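Cell division protein FtsZ 1 (Methanocaldococcus jannaschii, PDB 2VAP) is a tubulin homologue that probably assembles in a GTP-dependent manner into the contractile Z ring at the division site, binding and hydrolysing GTP. Local coordinates at residues P191-K194 / L195-I198; A207-V210 / A211-V214. All coordinates share one frame; numbering follows the deposited sequence.

Interaction 1 of 2, residues P191-K194 / L195-I198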
loop_
_atom_site.group_PDB
_atom_site.type_symbol
_atom_site.label_atom_id
_atom_site.label_comp_id
_atom_site.label_asym_id
_atom_site.label_seq_id
_atom_site.Cartn_x
_atom_site.Cartn_y
_atom_site.Cartn_z
ATOM N N PRO A 191 7.845 0.991 8.305
ATOM C CA PRO A 191 8.781 0.348 9.224
ATOM C C PRO A 191 8.048 -0.262 10.420
ATOM O O PRO A 191 7.544 0.470 11.277
ATOM C CB PRO A 191 9.705 1.495 9.651
ATOM C CG PRO A 191 8.924 2.751 9.419
ATOM C CD PRO A 191 7.783 2.454 8.490
ATOM N N ASN A 192 7.982 -1.595 10.460
ATOM C CA ASN A 192 7.300 -2.309 11.544
ATOM C C ASN A 192 7.805 -1.935 12.938
ATOM O O ASN A 192 7.034 -1.933 13.894
ATOM C CB ASN A 192 7.383 -3.830 11.356
ATOM C CG ASN A 192 6.378 -4.364 10.339
ATOM O OD1 ASN A 192 6.480 -5.512 9.901
ATOM N ND2 ASN A 192 5.402 -3.543 9.967
ATOM N N GLU A 193 9.092 -1.611 13.043
ATOM C CA GLU A 193 9.688 -1.227 14.326
ATOM C C GLU A 193 8.947 -0.059 14.987
ATOM O O GLU A 193 8.809 -0.021 16.212
ATOM C CB GLU A 193 11.181 -0.912 14.163
ATOM C CG GLU A 193 11.929 -0.608 15.470
ATOM C CD GLU A 193 11.986 -1.786 16.444
ATOM O OE1 GLU A 193 11.644 -2.927 16.057
ATOM O OE2 GLU A 193 12.389 -1.569 17.607
ATOM N N LYS A 194 8.455 0.871 14.172
ATOM C CA LYS A 194 7.730 2.040 14.679
ATOM C C LYS A 194 6.349 1.700 15.254
ATOM O O LYS A 194 5.758 2.511 15.971
ATOM C CB LYS A 194 7.619 3.133 13.607
ATOM C CG LYS A 194 8.962 3.656 13.079
ATOM C CD LYS A 194 9.881 4.196 14.180
ATOM C CE LYS A 194 9.492 5.598 14.617
ATOM N NZ LYS A 194 10.545 6.231 15.459
ATOM N N LEU A 195 5.846 0.503 14.950
ATOM C CA LEU A 195 4.595 0.021 15.542
ATOM C C LEU A 195 4.729 -0.148 17.054
ATOM O O LEU A 195 3.742 -0.052 17.786
ATOM C CB LEU A 195 4.151 -1.299 14.905
ATOM C CG LEU A 195 3.802 -1.295 13.414
ATOM C CD1 LEU A 195 3.666 -2.719 12.909
ATOM C CD2 LEU A 195 2.533 -0.502 13.144
ATOM N N PHE A 196 5.957 -0.387 17.510
ATOM C CA PHE A 196 6.242 -0.521 18.939
ATOM C C PHE A 196 6.186 0.812 19.694
ATOM O O PHE A 196 6.274 0.835 20.923
ATOM C CB PHE A 196 7.586 -1.220 19.163
ATOM C CG PHE A 196 7.526 -2.724 19.044
ATOM C CD1 PHE A 196 6.463 -3.443 19.589
ATOM C CD2 PHE A 196 8.550 -3.422 18.412
ATOM C CE1 PHE A 196 6.410 -4.833 19.488
ATOM C CE2 PHE A 196 8.509 -4.813 18.310
ATOM C CZ PHE A 196 7.435 -5.517 18.847
ATOM N N GLU A 197 6.046 1.914 18.961
ATOM C CA GLU A 197 5.765 3.211 19.577
ATOM C C GLU A 197 4.261 3.377 19.787
ATOM O O GLU A 197 3.827 4.102 20.685
ATOM C CB GLU A 197 6.329 4.362 18.739
ATOM C CG GLU A 197 7.849 4.491 18.807
ATOM C CD GLU A 197 8.381 5.761 18.160
ATOM O OE1 GLU A 197 7.581 6.658 17.817
ATOM O OE2 GLU A 197 9.616 5.864 17.998
ATOM N N ILE A 198 3.476 2.694 18.957
ATOM C CA ILE A 198 2.018 2.689 19.076
ATOM C C ILE A 198 1.574 1.660 20.118
ATOM O O ILE A 198 0.740 1.959 20.976
ATOM C CB ILE A 198 1.324 2.419 17.711
ATOM C CG1 ILE A 198 1.802 3.424 16.656
ATOM C CG2 ILE A 198 -0.200 2.474 17.857
ATOM C CD1 ILE A 198 1.463 3.045 15.219
#
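Lys194 NZ and Glu197 OE2 form a salt bridge of 2.7 Å, the nitrogen approaching from 49° out of the carboxylate plane. The two chains run side by side and point the same way; the lysine reaches its mate because it is bent at both chi2 and chi3, whereas the glutamate is extended beyond CG. Three successive i to i+3 backbone bonds wind the turn: Leu195 N to Asn192 O at 2.9 Å, Phe196 N to Glu193 O at 3.2 Å and Glu197 N to Lys194 O at 3.1 Å. Bonds of this spacing close the turn that follows strand 186-191.

Glu193 OE1 lies in the plane of the Phe196 ring at its edge, 3.9 Å from CD2, with carboxylate and ring planes 77° apart; the same oxygen accepts a hydrogen bond from Val163 N. On the buried side the Asn192 amide runs alongside Leu195, ND2 being 3.5 Å from CD1, and Leu195 continues onto Ala211 and Val214 of helix 204-227. Charge is thus paired on the outer side of the turn, while the leucine joins it to the next helix by apolar contact.

Interaction 2 of 2, residues A207-V210 / A211-V214; sequences AFKV and ADEV. With GDP (guanosine-5'-diphosphate), chain B.
Phe208 and Asp212, one helical turn apart, both carry CG beside the backbone N and anti to the carbonyl carbon (chi1 -77° and -71°), which sends ring and carboxylate from one side of helix 204-227 to the same guanine. The phenylalanine lies over a face of the base: CD1 is 3.5 Å from GDP C4, CE1 is equally near GDP N9, and GDP N7 stands over the ring centre, 4.0 Å above its plane. CE1 also reaches the ribose, 3.6 Å from GDP C2'. At the base's edge, Asp212 OD1 accepts two hydrogen bonds at once, from GDP N1 and GDP N2, each 2.7 Å long and bent to about 140° at the hydrogen. Ala211 CB touches GDP N2 at 3.5 Å, a van der Waals contact. Replacing Phe208 with an alanine would probably uncover this face of the guanine and leave the base freer to shift against the carboxylate that reads its edge.

The backbone beneath is regular alpha-helix, with i to i+4 bonds from Ala211 N to Ala207 O through Val214 N to Val210 O. On another side a water donates to both Lys209 O and Glu213 OE1, bridging the turn; that same carboxylate oxygen pairs with Arg55. Val214 CG2 packs 3.4 Å from Val210 O, and its side chain also touches Ile251 and Ile253. GDP is also hydrogen-bonded to Glu165 and to backbone amides of Ala48, Gly47, Gly134, Thr135 and Gly136. An aromatic ring on a base face and an aspartate on the N1/N2 edge form the guanine-binding end of the FtsZ nucleotide site, at the start of the long central helix characteristic of the tubulin/FtsZ fold.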
loop_
_atom_site.group_PDB
_atom_site.type_symbol
_atom_site.label_atom_id
_atom_site.label_comp_id
_atom_site.label_asym_id
_atom_site.label_seq_id
_atom_site.Cartn_x
_atom_site.Cartn_y
_atom_site.Cartn_z
ATOM N N ALA A 207 2.157 -8.439 17.637
ATOM C CA ALA A 207 2.638 -7.264 16.906
ATOM C C ALA A 207 2.502 -7.454 15.395
ATOM O O ALA A 207 2.290 -6.486 14.661
ATOM C CB ALA A 207 4.081 -6.951 17.282
ATOM N N PHE A 208 2.619 -8.702 14.939
ATOM C CA PHE A 208 2.385 -9.043 13.534
ATOM C C PHE A 208 0.923 -8.846 13.131
ATOM O O PHE A 208 0.634 -8.508 11.981
ATOM C CB PHE A 208 2.820 -10.481 13.230
ATOM C CG PHE A 208 4.310 -10.656 13.099
ATOM C CD1 PHE A 208 5.056 -9.828 12.263
ATOM C CD2 PHE A 208 4.963 -11.671 13.790
ATOM C CE1 PHE A 208 6.433 -9.996 12.136
ATOM C CE2 PHE A 208 6.341 -11.849 13.667
ATOM C CZ PHE A 208 7.075 -11.008 12.839
ATOM N N LYS A 209 0.011 -9.061 14.080
ATOM C CA LYS A 209 -1.420 -8.831 13.855
ATOM C C LYS A 209 -1.739 -7.341 13.723
ATOM O O LYS A 209 -2.641 -6.956 12.977
ATOM C CB LYS A 209 -2.260 -9.463 14.970
ATOM C CG LYS A 209 -2.289 -10.987 14.942
ATOM C CD LYS A 209 -3.117 -11.545 16.090
ATOM C CE LYS A 209 -3.137 -13.068 16.082
ATOM N NZ LYS A 209 -3.925 -13.625 14.944
ATOM N N VAL A 210 -0.996 -6.511 14.455
ATOM C CA VAL A 210 -1.083 -5.056 14.317
ATOM C C VAL A 210 -0.530 -4.645 12.950
ATOM O O VAL A 210 -1.116 -3.806 12.262
ATOM C CB VAL A 210 -0.337 -4.318 15.466
ATOM C CG1 VAL A 210 -0.362 -2.807 15.258
ATOM C CG2 VAL A 210 -0.953 -4.672 16.816
ATOM N N ALA A 211 0.589 -5.261 12.562
ATOM C CA ALA A 211 1.193 -5.043 11.247
ATOM C C ALA A 211 0.232 -5.414 10.116
ATOM O O ALA A 211 0.205 -4.751 9.077
ATOM C CB ALA A 211 2.497 -5.821 11.122
ATOM N N ASP A 212 -0.553 -6.471 10.335
ATOM C CA ASP A 212 -1.603 -6.881 9.401
ATOM C C ASP A 212 -2.608 -5.759 9.169
ATOM O O ASP A 212 -2.905 -5.411 8.025
ATOM C CB ASP A 212 -2.346 -8.116 9.921
ATOM C CG ASP A 212 -1.509 -9.379 9.864
ATOM O OD1 ASP A 212 -0.515 -9.416 9.111
ATOM O OD2 ASP A 212 -1.862 -10.345 10.572
ATOM N N GLU A 213 -3.119 -5.199 10.266
ATOM C CA GLU A 213 -4.127 -4.140 10.220
ATOM C C GLU A 213 -3.619 -2.890 9.508
ATOM O O GLU A 213 -4.354 -2.262 8.744
ATOM C CB GLU A 213 -4.602 -3.778 11.633
ATOM C CG GLU A 213 -5.322 -4.903 12.377
ATOM C CD GLU A 213 -6.634 -5.319 11.724
ATOM O OE1 GLU A 213 -6.922 -6.534 11.706
ATOM O OE2 GLU A 213 -7.375 -4.439 11.234
ATOM N N VAL A 214 -2.360 -2.540 9.764
ATOM C CA VAL A 214 -1.734 -1.367 9.154
ATOM C C VAL A 214 -1.567 -1.556 7.645
ATOM O O VAL A 214 -1.879 -0.651 6.866
ATOM C CB VAL A 214 -0.384 -1.023 9.841
ATOM C CG1 VAL A 214 0.374 0.047 9.070
ATOM C CG2 VAL A 214 -0.628 -0.570 11.276
HETATM P PB GDP B . 8.526 -14.985 2.971
HETATM O O1B GDP B . 9.773 -15.789 2.690
HETATM O O2B GDP B . 7.312 -15.872 2.825
HETATM O O3B GDP B . 8.446 -13.837 1.996
HETATM O O3A GDP B . 8.636 -14.427 4.477
HETATM P PA GDP B . 7.380 -13.891 5.332
HETATM O O1A GDP B . 6.355 -13.202 4.466
HETATM O O2A GDP B . 6.761 -15.002 6.147
HETATM O "O5'" GDP B . 8.077 -12.829 6.317
HETATM C "C5'" GDP B . 8.811 -11.733 5.783
HETATM C "C4'" GDP B . 8.680 -10.540 6.715
HETATM O "O4'" GDP B . 7.300 -10.204 6.889
HETATM C "C3'" GDP B . 9.223 -10.849 8.100
HETATM O "O3'" GDP B . 10.593 -10.455 8.225
HETATM C "C2'" GDP B . 8.305 -10.090 9.037
HETATM O "O2'" GDP B . 8.821 -8.781 9.291
HETATM C "C1'" GDP B . 7.004 -9.952 8.266
HETATM N N9 GDP B . 5.967 -10.909 8.743
HETATM C C8 GDP B . 6.127 -12.206 9.083
HETATM N N7 GDP B . 4.947 -12.764 9.466
HETATM C C5 GDP B . 4.002 -11.809 9.368
HETATM C C6 GDP B . 2.540 -11.709 9.612
HETATM O O6 GDP B . 1.887 -12.694 10.019
HETATM N N1 GDP B . 1.941 -10.527 9.383
HETATM C C2 GDP B . 2.618 -9.446 8.943
HETATM N N2 GDP B . 1.950 -8.286 8.732
HETATM N N3 GDP B . 3.953 -9.469 8.700
HETATM C C4 GDP B . 4.681 -10.596 8.890
HETATM O O HOH W 1 -5.082 -8.288 12.690
#

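Overall arrangement
Interactions 1 and 2 follow one another along the chain, their centres 10 Å apart, and they meet directly: Phe196 CE1 lies 3.8 Å from Ala207 CB. Both run from core to surface: Asn192 and Leu195 are buried and Glu197 exposed in interaction 1, while Ala207, Ala211 and Asp212 are buried and Lys209 and Glu213 exposed in interaction 2. Interaction 1 is a short turn leaving the edge strand 186-191 of the parallel sheet, bonded i to i+3 and carrying an ion pair between protein residues. Interaction 2 is a regular stretch of helix 204-227 whose Phe208 and Asp212 meet the nucleotide. The side chain of Asn192 is about 4 Å from GDP, and Phe162 touches both Phe196 and Phe208, further linking turn and pocket.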